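Local structure of DNA ligase (Archaeoglobus fulgidus, 3GDE) at residues A[37-42]-A[203-208]; A[429-434]-A[537-542]; A[499-504]-A[528-533]. The protein seals nicks in double-stranded DNA at the expense of ATP, probably serving DNA replication, recombination and repair. One frame throughout, in Å; residues are numbered along the deposited sequence.

Contact 1. Residues A[37-42]-A[203-208]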
loop_
_atom_site.group_PDB
_atom_site.type_symbol
_atom_site.label_atom_id
_atom_site.label_comp_id
_atom_site.label_asym_id
_atom_site.label_seq_id
_atom_site.Cartn_x
_atom_site.Cartn_y
_atom_site.Cartn_z
ATOM N N GLU A 37 -3.676 15.127 -24.709
ATOM C CA GLU A 37 -3.947 14.287 -25.875
ATOM C C GLU A 37 -2.999 13.107 -25.968
ATOM O O GLU A 37 -3.404 12.033 -26.389
ATOM C CB GLU A 37 -3.918 15.104 -27.174
ATOM C CG GLU A 37 -5.246 15.807 -27.486
ATOM C CD GLU A 37 -6.438 14.840 -27.613
ATOM O OE1 GLU A 37 -6.268 13.669 -28.054
ATOM O OE2 GLU A 37 -7.559 15.267 -27.271
ATOM N N ASP A 38 -1.751 13.304 -25.562
ATOM C CA ASP A 38 -0.774 12.230 -25.568
ATOM C C ASP A 38 -1.048 11.287 -24.408
ATOM O O ASP A 38 -0.985 11.689 -23.244
ATOM C CB ASP A 38 0.652 12.787 -25.511
ATOM C CG ASP A 38 1.698 11.696 -25.553
ATOM O OD1 ASP A 38 1.828 10.957 -24.565
ATOM O OD2 ASP A 38 2.389 11.554 -26.575
ATOM N N GLU A 39 -1.339 10.028 -24.730
ATOM C CA GLU A 39 -1.859 9.093 -23.732
ATOM C C GLU A 39 -0.836 8.666 -22.666
ATOM O O GLU A 39 -1.215 8.242 -21.575
ATOM C CB GLU A 39 -2.594 7.905 -24.378
ATOM C CG GLU A 39 -1.734 6.930 -25.168
ATOM C CD GLU A 39 -2.554 5.807 -25.824
ATOM O OE1 GLU A 39 -3.573 6.120 -26.499
ATOM O OE2 GLU A 39 -2.170 4.621 -25.669
ATOM N N ARG A 40 0.452 8.799 -22.980
ATOM C CA ARG A 40 1.500 8.494 -22.004
ATOM C C ARG A 40 1.837 9.659 -21.074
ATOM O O ARG A 40 2.269 9.424 -19.952
ATOM C CB ARG A 40 2.748 7.909 -22.664
ATOM C CG ARG A 40 3.358 8.751 -23.732
ATOM C CD ARG A 40 3.675 7.884 -24.944
ATOM N NE ARG A 40 4.935 7.157 -24.801
ATOM C CZ ARG A 40 5.959 7.256 -25.650
ATOM N NH1 ARG A 40 5.873 8.045 -26.720
ATOM N NH2 ARG A 40 7.067 6.553 -25.440
ATOM N N ASP A 41 1.635 10.899 -21.527
ATOM C CA ASP A 41 1.650 12.045 -20.612
ATOM C C ASP A 41 0.456 11.961 -19.661
ATOM O O ASP A 41 0.574 12.330 -18.500
ATOM C CB ASP A 41 1.614 13.398 -21.346
ATOM C CG ASP A 41 2.909 13.725 -22.066
ATOM O OD1 ASP A 41 2.872 14.606 -22.943
ATOM O OD2 ASP A 41 3.966 13.126 -21.778
ATOM N N LEU A 42 -0.691 11.500 -20.169
ATOM C CA LEU A 42 -1.894 11.300 -19.344
ATOM C C LEU A 42 -1.615 10.263 -18.253
ATOM O O LEU A 42 -1.802 10.528 -17.070
ATOM C CB LEU A 42 -3.112 10.878 -20.191
ATOM C CG LEU A 42 -4.389 10.511 -19.390
ATOM C CD1 LEU A 42 -4.881 11.669 -18.505
ATOM C CD2 LEU A 42 -5.530 9.994 -20.270
ATOM N N VAL A 203 -6.314 2.944 -16.238
ATOM C CA VAL A 203 -7.743 3.245 -16.154
ATOM C C VAL A 203 -8.093 4.597 -16.813
ATOM O O VAL A 203 -9.074 4.686 -17.559
ATOM C CB VAL A 203 -8.256 3.157 -14.675
ATOM C CG1 VAL A 203 -9.649 3.749 -14.521
ATOM C CG2 VAL A 203 -8.263 1.710 -14.204
ATOM N N ALA A 204 -7.291 5.630 -16.545
ATOM C CA ALA A 204 -7.504 6.956 -17.128
ATOM C C ALA A 204 -7.426 6.904 -18.658
ATOM O O ALA A 204 -8.286 7.462 -19.355
ATOM C CB ALA A 204 -6.507 7.951 -16.574
ATOM N N VAL A 205 -6.415 6.203 -19.170
ATOM C CA VAL A 205 -6.233 6.058 -20.606
ATOM C C VAL A 205 -7.426 5.341 -21.264
ATOM O O VAL A 205 -7.858 5.721 -22.347
ATOM C CB VAL A 205 -4.881 5.381 -20.949
ATOM C CG1 VAL A 205 -4.747 5.111 -22.464
ATOM C CG2 VAL A 205 -3.713 6.239 -20.444
ATOM N N VAL A 206 -7.967 4.322 -20.606
ATOM C CA VAL A 206 -9.136 3.622 -21.134
ATOM C C VAL A 206 -10.344 4.558 -21.103
ATOM O O VAL A 206 -11.121 4.588 -22.055
ATOM C CB VAL A 206 -9.408 2.288 -20.391
ATOM C CG1 VAL A 206 -10.752 1.664 -20.810
ATOM C CG2 VAL A 206 -8.277 1.308 -20.664
ATOM N N ALA A 207 -10.473 5.335 -20.027
ATOM C CA ALA A 207 -11.559 6.296 -19.894
ATOM C C ALA A 207 -11.489 7.373 -20.969
ATOM O O ALA A 207 -12.512 7.808 -21.455
ATOM C CB ALA A 207 -11.573 6.928 -18.494
ATOM N N LYS A 208 -10.278 7.793 -21.330
ATOM C CA LYS A 208 -10.066 8.773 -22.385
ATOM C C LYS A 208 -10.487 8.227 -23.756
ATOM O O LYS A 208 -11.226 8.873 -24.501
ATOM C CB LYS A 208 -8.588 9.183 -22.417
ATOM C CG LYS A 208 -8.223 10.191 -23.506
ATOM C CD LYS A 208 -6.742 10.157 -23.788
ATOM C CE LYS A 208 -6.302 11.283 -24.709
ATOM N NZ LYS A 208 -7.080 11.353 -25.974
#

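Contact 2. Residues A[429-434]-A[537-542]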
loop_
_atom_site.group_PDB
_atom_site.type_symbol
_atom_site.label_atom_id
_atom_site.label_comp_id
_atom_site.label_asym_id
_atom_site.label_seq_id
_atom_site.Cartn_x
_atom_site.Cartn_y
_atom_site.Cartn_z
ATOM N N ASP A 429 -2.269 -0.740 11.624
ATOM C CA ASP A 429 -1.026 -0.267 11.087
ATOM C C ASP A 429 -1.113 1.218 10.744
ATOM O O ASP A 429 -2.001 1.658 10.007
ATOM C CB ASP A 429 -0.537 -1.174 9.973
ATOM C CG ASP A 429 0.345 -2.319 10.509
ATOM O OD1 ASP A 429 -0.139 -3.468 10.706
ATOM O OD2 ASP A 429 1.542 -2.035 10.764
ATOM N N LEU A 430 -0.218 1.979 11.372
ATOM C CA LEU A 430 -0.300 3.421 11.409
ATOM C C LEU A 430 1.034 4.031 10.991
ATOM O O LEU A 430 2.092 3.475 11.261
ATOM C CB LEU A 430 -0.724 3.902 12.816
ATOM C CG LEU A 430 -2.071 3.374 13.353
ATOM C CD1 LEU A 430 -2.211 3.564 14.872
ATOM C CD2 LEU A 430 -3.281 3.984 12.607
ATOM N N VAL A 431 0.969 5.167 10.310
ATOM C CA VAL A 431 2.174 5.843 9.829
ATOM C C VAL A 431 2.868 6.548 10.998
ATOM O O VAL A 431 2.212 7.158 11.832
ATOM C CB VAL A 431 1.850 6.878 8.698
ATOM C CG1 VAL A 431 3.149 7.487 8.117
ATOM C CG2 VAL A 431 1.041 6.222 7.598
ATOM N N VAL A 432 4.191 6.452 11.045
ATOM C CA VAL A 432 4.975 7.220 12.007
ATOM C C VAL A 432 5.245 8.620 11.455
ATOM O O VAL A 432 6.087 8.810 10.566
ATOM C CB VAL A 432 6.296 6.526 12.348
ATOM C CG1 VAL A 432 6.982 7.247 13.526
ATOM C CG2 VAL A 432 6.049 5.085 12.667
ATOM N N VAL A 433 4.505 9.590 11.970
ATOM C CA VAL A 433 4.588 10.972 11.486
ATOM C C VAL A 433 5.473 11.872 12.361
ATOM O O VAL A 433 5.831 12.987 11.965
ATOM C CB VAL A 433 3.178 11.593 11.284
ATOM C CG1 VAL A 433 2.429 10.849 10.177
ATOM C CG2 VAL A 433 2.365 11.606 12.596
ATOM N N GLY A 434 5.825 11.389 13.548
ATOM C CA GLY A 434 6.630 12.178 14.480
ATOM C C GLY A 434 7.230 11.376 15.617
ATOM O O GLY A 434 7.099 10.150 15.671
ATOM N N ASP A 537 0.524 4.421 2.109
ATOM C CA ASP A 537 -0.832 4.308 1.570
ATOM C C ASP A 537 -1.476 2.933 1.805
ATOM O O ASP A 537 -2.593 2.691 1.357
ATOM C CB ASP A 537 -0.937 4.809 0.120
ATOM C CG ASP A 537 -0.204 3.935 -0.865
ATOM O OD1 ASP A 537 -0.483 2.709 -0.891
ATOM O OD2 ASP A 537 0.630 4.484 -1.635
ATOM N N GLU A 538 -0.791 2.056 2.538
ATOM C CA GLU A 538 -1.425 0.828 3.035
ATOM C C GLU A 538 -1.701 0.856 4.549
ATOM O O GLU A 538 -2.077 -0.160 5.130
ATOM C CB GLU A 538 -0.652 -0.434 2.628
ATOM C CG GLU A 538 -0.722 -0.774 1.141
ATOM C CD GLU A 538 -2.160 -0.946 0.599
ATOM O OE1 GLU A 538 -2.355 -0.709 -0.614
ATOM O OE2 GLU A 538 -3.095 -1.311 1.363
ATOM N N ALA A 539 -1.535 2.025 5.169
ATOM C CA ALA A 539 -1.886 2.207 6.566
ATOM C C ALA A 539 -3.395 2.172 6.683
ATOM O O ALA A 539 -4.107 2.493 5.730
ATOM C CB ALA A 539 -1.346 3.516 7.097
ATOM N N ASP A 540 -3.884 1.782 7.850
ATOM C CA ASP A 540 -5.318 1.725 8.071
ATOM C C ASP A 540 -5.962 3.098 7.944
ATOM O O ASP A 540 -5.365 4.115 8.300
ATOM C CB ASP A 540 -5.636 1.052 9.403
ATOM C CG ASP A 540 -5.462 -0.455 9.332
ATOM O OD1 ASP A 540 -6.314 -1.121 8.690
ATOM O OD2 ASP A 540 -4.473 -0.968 9.895
ATOM N N THR A 541 -7.174 3.105 7.398
ATOM C CA THR A 541 -7.864 4.333 7.019
ATOM C C THR A 541 -8.702 4.889 8.157
ATOM O O THR A 541 -9.077 4.151 9.077
ATOM C CB THR A 541 -8.765 4.098 5.783
ATOM O OG1 THR A 541 -9.735 3.082 6.078
ATOM C CG2 THR A 541 -7.929 3.660 4.584
ATOM N N ILE A 542 -8.986 6.190 8.104
ATOM C CA ILE A 542 -9.910 6.816 9.064
ATOM C C ILE A 542 -11.272 6.092 9.146
ATOM O O ILE A 542 -11.875 6.007 10.223
ATOM C CB ILE A 542 -10.085 8.342 8.789
ATOM C CG1 ILE A 542 -10.948 9.010 9.867
ATOM C CG2 ILE A 542 -10.645 8.609 7.380
ATOM C CD1 ILE A 542 -10.354 8.957 11.268
#

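Contact 3. Residues A[499-504]-A[528-533]. With PO4 (phosphate ion), chain D.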
loop_
_atom_site.group_PDB
_atom_site.type_symbol
_atom_site.label_atom_id
_atom_site.label_comp_id
_atom_site.label_asym_id
_atom_site.label_seq_id
_atom_site.Cartn_x
_atom_site.Cartn_y
_atom_site.Cartn_z
ATOM N N PRO A 499 6.576 11.124 6.109
ATOM C CA PRO A 499 5.808 9.878 6.241
ATOM C C PRO A 499 6.382 8.763 5.355
ATOM O O PRO A 499 6.573 8.961 4.157
ATOM C CB PRO A 499 4.394 10.274 5.799
ATOM C CG PRO A 499 4.527 11.621 5.147
ATOM C CD PRO A 499 5.737 12.268 5.716
ATOM N N LYS A 500 6.673 7.615 5.957
ATOM C CA LYS A 500 7.449 6.573 5.294
ATOM C C LYS A 500 7.197 5.207 5.948
ATOM O O LYS A 500 6.784 4.248 5.299
ATOM C CB LYS A 500 8.938 6.931 5.381
ATOM C CG LYS A 500 9.761 6.655 4.145
ATOM C CD LYS A 500 10.479 5.345 4.216
ATOM C CE LYS A 500 11.845 5.453 3.562
ATOM N NZ LYS A 500 12.218 4.186 2.874
ATOM N N TYR A 501 7.422 5.141 7.250
ATOM C CA TYR A 501 7.387 3.864 7.953
ATOM C C TYR A 501 6.052 3.622 8.635
ATOM O O TYR A 501 5.392 4.556 9.094
ATOM C CB TYR A 501 8.570 3.758 8.921
ATOM C CG TYR A 501 9.908 3.758 8.205
ATOM C CD1 TYR A 501 10.802 4.825 8.352
ATOM C CD2 TYR A 501 10.262 2.710 7.349
ATOM C CE1 TYR A 501 12.019 4.842 7.685
ATOM C CE2 TYR A 501 11.482 2.708 6.669
ATOM C CZ TYR A 501 12.359 3.781 6.842
ATOM O OH TYR A 501 13.584 3.786 6.180
ATOM N N VAL A 502 5.650 2.359 8.664
ATOM C CA VAL A 502 4.379 1.962 9.255
ATOM C C VAL A 502 4.647 0.998 10.424
ATOM O O VAL A 502 5.399 0.033 10.276
ATOM C CB VAL A 502 3.454 1.304 8.171
ATOM C CG1 VAL A 502 2.242 0.622 8.799
ATOM C CG2 VAL A 502 3.025 2.349 7.125
ATOM N N PHE A 503 4.047 1.276 11.581
ATOM C CA PHE A 503 4.140 0.374 12.739
ATOM C C PHE A 503 2.863 -0.441 12.862
ATOM O O PHE A 503 1.777 0.086 12.633
ATOM C CB PHE A 503 4.283 1.154 14.057
ATOM C CG PHE A 503 5.628 1.785 14.281
ATOM C CD1 PHE A 503 6.703 1.538 13.433
ATOM C CD2 PHE A 503 5.821 2.626 15.383
ATOM C CE1 PHE A 503 7.937 2.124 13.658
ATOM C CE2 PHE A 503 7.058 3.213 15.626
ATOM C CZ PHE A 503 8.119 2.968 14.760
ATOM N N GLU A 504 2.983 -1.715 13.227
ATOM C CA GLU A 504 1.833 -2.455 13.755
ATOM C C GLU A 504 1.652 -2.106 15.241
ATOM O O GLU A 504 2.581 -2.257 16.046
ATOM C CB GLU A 504 1.981 -3.965 13.569
ATOM C CG GLU A 504 0.725 -4.744 14.017
ATOM C CD GLU A 504 0.816 -6.240 13.811
ATOM O OE1 GLU A 504 1.739 -6.708 13.098
ATOM O OE2 GLU A 504 -0.064 -6.960 14.354
ATOM N N VAL A 528 3.916 -3.405 18.397
ATOM C CA VAL A 528 4.063 -4.820 18.079
ATOM C C VAL A 528 5.319 -5.041 17.215
ATOM O O VAL A 528 6.245 -5.738 17.632
ATOM C CB VAL A 528 2.788 -5.378 17.396
ATOM C CG1 VAL A 528 2.898 -6.883 17.183
ATOM C CG2 VAL A 528 1.539 -5.048 18.237
ATOM N N ARG A 529 5.345 -4.433 16.022
ATOM C CA ARG A 529 6.504 -4.472 15.129
ATOM C C ARG A 529 6.446 -3.417 14.021
ATOM O O ARG A 529 5.379 -2.872 13.708
ATOM C CB ARG A 529 6.650 -5.853 14.488
ATOM C CG ARG A 529 5.505 -6.242 13.572
ATOM C CD ARG A 529 5.619 -7.712 13.211
ATOM N NE ARG A 529 4.379 -8.398 13.547
ATOM C CZ ARG A 529 4.190 -9.162 14.622
ATOM N NH1 ARG A 529 5.162 -9.401 15.489
ATOM N NH2 ARG A 529 3.009 -9.707 14.810
ATOM N N LEU A 530 7.607 -3.168 13.413
ATOM C CA LEU A 530 7.709 -2.356 12.212
ATOM C C LEU A 530 7.143 -3.148 11.035
ATOM O O LEU A 530 7.486 -4.304 10.857
ATOM C CB LEU A 530 9.184 -2.003 11.944
ATOM C CG LEU A 530 9.611 -1.250 10.674
ATOM C CD1 LEU A 530 9.181 0.229 10.692
ATOM C CD2 LEU A 530 11.116 -1.352 10.516
ATOM N N ARG A 531 6.285 -2.528 10.231
ATOM C CA ARG A 531 5.762 -3.216 9.052
ATOM C C ARG A 531 6.402 -2.715 7.752
ATOM O O ARG A 531 5.922 -1.781 7.117
ATOM C CB ARG A 531 4.227 -3.180 9.011
ATOM C CG ARG A 531 3.569 -3.887 10.209
ATOM C CD ARG A 531 3.816 -5.413 10.204
ATOM N NE ARG A 531 3.144 -6.057 9.077
ATOM C CZ ARG A 531 1.903 -6.540 9.103
ATOM N NH1 ARG A 531 1.180 -6.502 10.222
ATOM N NH2 ARG A 531 1.397 -7.088 8.007
ATOM N N ASP A 532 7.505 -3.355 7.375
ATOM C CA ASP A 532 8.174 -3.059 6.104
ATOM C C ASP A 532 7.334 -3.477 4.901
ATOM O O ASP A 532 7.477 -2.908 3.821
ATOM C CB ASP A 532 9.548 -3.737 6.035
ATOM C CG ASP A 532 10.595 -3.011 6.861
ATOM O OD1 ASP A 532 10.505 -1.763 6.978
ATOM O OD2 ASP A 532 11.517 -3.691 7.377
ATOM N N ASP A 533 6.462 -4.464 5.100
ATOM C CA ASP A 533 5.550 -4.927 4.050
ATOM C C ASP A 533 4.466 -3.890 3.695
ATOM O O ASP A 533 3.643 -4.126 2.800
ATOM C CB ASP A 533 4.909 -6.270 4.453
ATOM C CG ASP A 533 4.134 -6.190 5.768
ATOM O OD1 ASP A 533 4.711 -5.722 6.777
ATOM O OD2 ASP A 533 2.946 -6.609 5.799
HETATM P P PO4 D . -2.282 -7.411 8.876
HETATM O O1 PO4 D . -1.266 -8.121 8.013
HETATM O O2 PO4 D . -3.366 -8.388 9.277
HETATM O O3 PO4 D . -1.609 -6.897 10.132
HETATM O O4 PO4 D . -2.888 -6.266 8.094
HETATM O O HOH W 1 7.091 0.583 6.845
#

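Contact 1. Residues A[37-42]-A[203-208]
L42 and K208 bring the first turn of helix 39-49 against helix 200-216 in the all-helical N-terminal part of the ligase, its DNA-binding domain. The residues separating the two segments are mostly helical and include no strand, so this is a helix-to-helix contact between sequence-distant parts of a helical domain.

The apolar part turns on one methyl. Chi1 (174°) sets CG of L42 anti to the backbone N, and chi2 turns CD2 onto the second helix, where L42 CD2 lies 3.7 Å from K208 CD and 3.8 Å from K208 CB. The same methyl is 4.2 Å from V205 CG2 and 4.3 Å from A204 CB, so it rests among three residues of helix 200-216. V205 works the other way: its CG2 comes within 3.4 Å of E39 O, in the opening turn of helix 39-49, while V205 CG1 lies against the aliphatic part of E39, 4.0 Å from E39 CB. The carboxylate of E39 has a long, weak ion pair with K209.

The polar part sits at the outer margin, ahead of the helix start, where D38 holds the N-cap position. K208 runs extended as far as CE, its methylene chain serving L42 on the way, and CE ends 3.4 Å from E37 O. A bend at chi4 (-53°) then places NZ for a salt bridge with E37, whose side chain crosses it at about a right angle. K208 NZ meets E37 OE1 at 3.2 Å, coming from above the carboxylate plane, 53° out of it.

Contact 2. Residues A[429-434]-A[537-542]
D429 and D540 are joined through the backbone by D540 N donating to D429 O over 2.9 Å, at the beginning of strand 428-437 of the C-terminal OB fold, where the tail leading into helix 542-550 meets it; nearby, D429 CA and A539 CA are 5.2 Å apart. Further along the same edge of the strand, V431 and V433 bond to A452 and E450 of strand 446-454, so at D429 the tail takes the place of a neighbouring strand.

The side chain of D540 completes the match. Chi1 (-76°) sets CG of D540 beside its own backbone N, on the D429 side, and chi2 turns OD2 to D429 N, from which D540 OD2 accepts at 2.8 Å through its anti lone pair. That bond is nearly straight, 176° at the hydrogen. One residue of the tail therefore satisfies both the N-H and the C=O of D429. The other oxygen, D540 OD1, forms a salt bridge with R544 in the helix that follows, while T541 caps that helix at R544 N.

D429 turns its own carboxylate away, to a salt bridge with K534. D429 OD1 and D540 OD2 remain 5.1 Å apart, and the two basic partners probably ease the repulsion between them. The tail also reaches the adenylation domain: E538 pairs with R273, and the side chain of D540 is about 6 Å from that of R414, a predicted ATP-binding residue. Such links fit the closed conformation of this enzyme.

A539 CB lies 3.5 Å from D429 O. Its apolar side-chain contact is with V431 CG2, 3.6 Å from A539 CB, the methyl beside the backbone N of V431.

Contact 3. Residues A[499-504]-A[528-533]
A classic beta bulge interrupts the antiparallel pairing of strands 502-506 and 526-530 in the OB fold, with V528 and R529 both facing E504. V528 N donates to E504 O at 2.9 Å, and E504 N to R529 O at 2.7 Å. F503 and L530 then form a non-hydrogen-bonded pair, after which R531 N bonds V502 O at 2.7 Å. On the same pair a water bridges V502 N and R531 O, standing in for a direct backbone bond.

On the face of F503 and L530 the contact is apolar. L530 CD1 meets the edge of the F503 ring, in its plane, 3.7 Å from F503 CE1, and helix 473-483 packs against both residues.

The face of E504 and R529 is charged. E504 is extended, CG anti to the backbone N (chi1 -175°), and its OE1 is shared by two arginines. R531 NH1 reaches E504 OE1 at 2.9 Å from above the carboxylate plane, 66° out of it. R529 lies alongside, its guanidinium turned 78° from that plane, and R529 NE makes a weak bond of 3.2 Å to E504 OE1. The other oxygen, OE2, goes to T427.

R531 has all five N-H groups engaged. Its NE and NH2 grip D533 side-on, R531 NE lying 2.8 Å from D533 OD1, a syn lone pair of each oxygen being used. NH1 also donates to a phosphate ion, R531 NH1 to PO4 O3 being 2.8 Å, and NH2 to PO4 O1. K534 holds the same ion, which probably came from the crystallisation liquor. F313 and L317 of the adenylation domain pack against this charged face. The sequence and position of 529-534 are consistent with motif VI of the ligases, which in closed relatives contacts the beta- and gamma-phosphates of ATP.

From the N terminus, contact 1 comes first: it closes a largely helical loop of 160 residues and joins helices 39-49 and 200-216. The chain then runs through the adenylation domain before contact 2 opens at strand 428-437. Contact 3 opens and closes inside the loop of contact 2, which ends with the tail at 537-542. Contacts 2 and 3 have centres about 8 Å apart and share one sheet, where L430 O and F503 N, 3.0 Å apart, probably hydrogen-bond. Together they tie the OB fold to its C-terminal tail beside the adenylation domain. Contact 1 stands apart, its centre about 30 Å from that of contact 2.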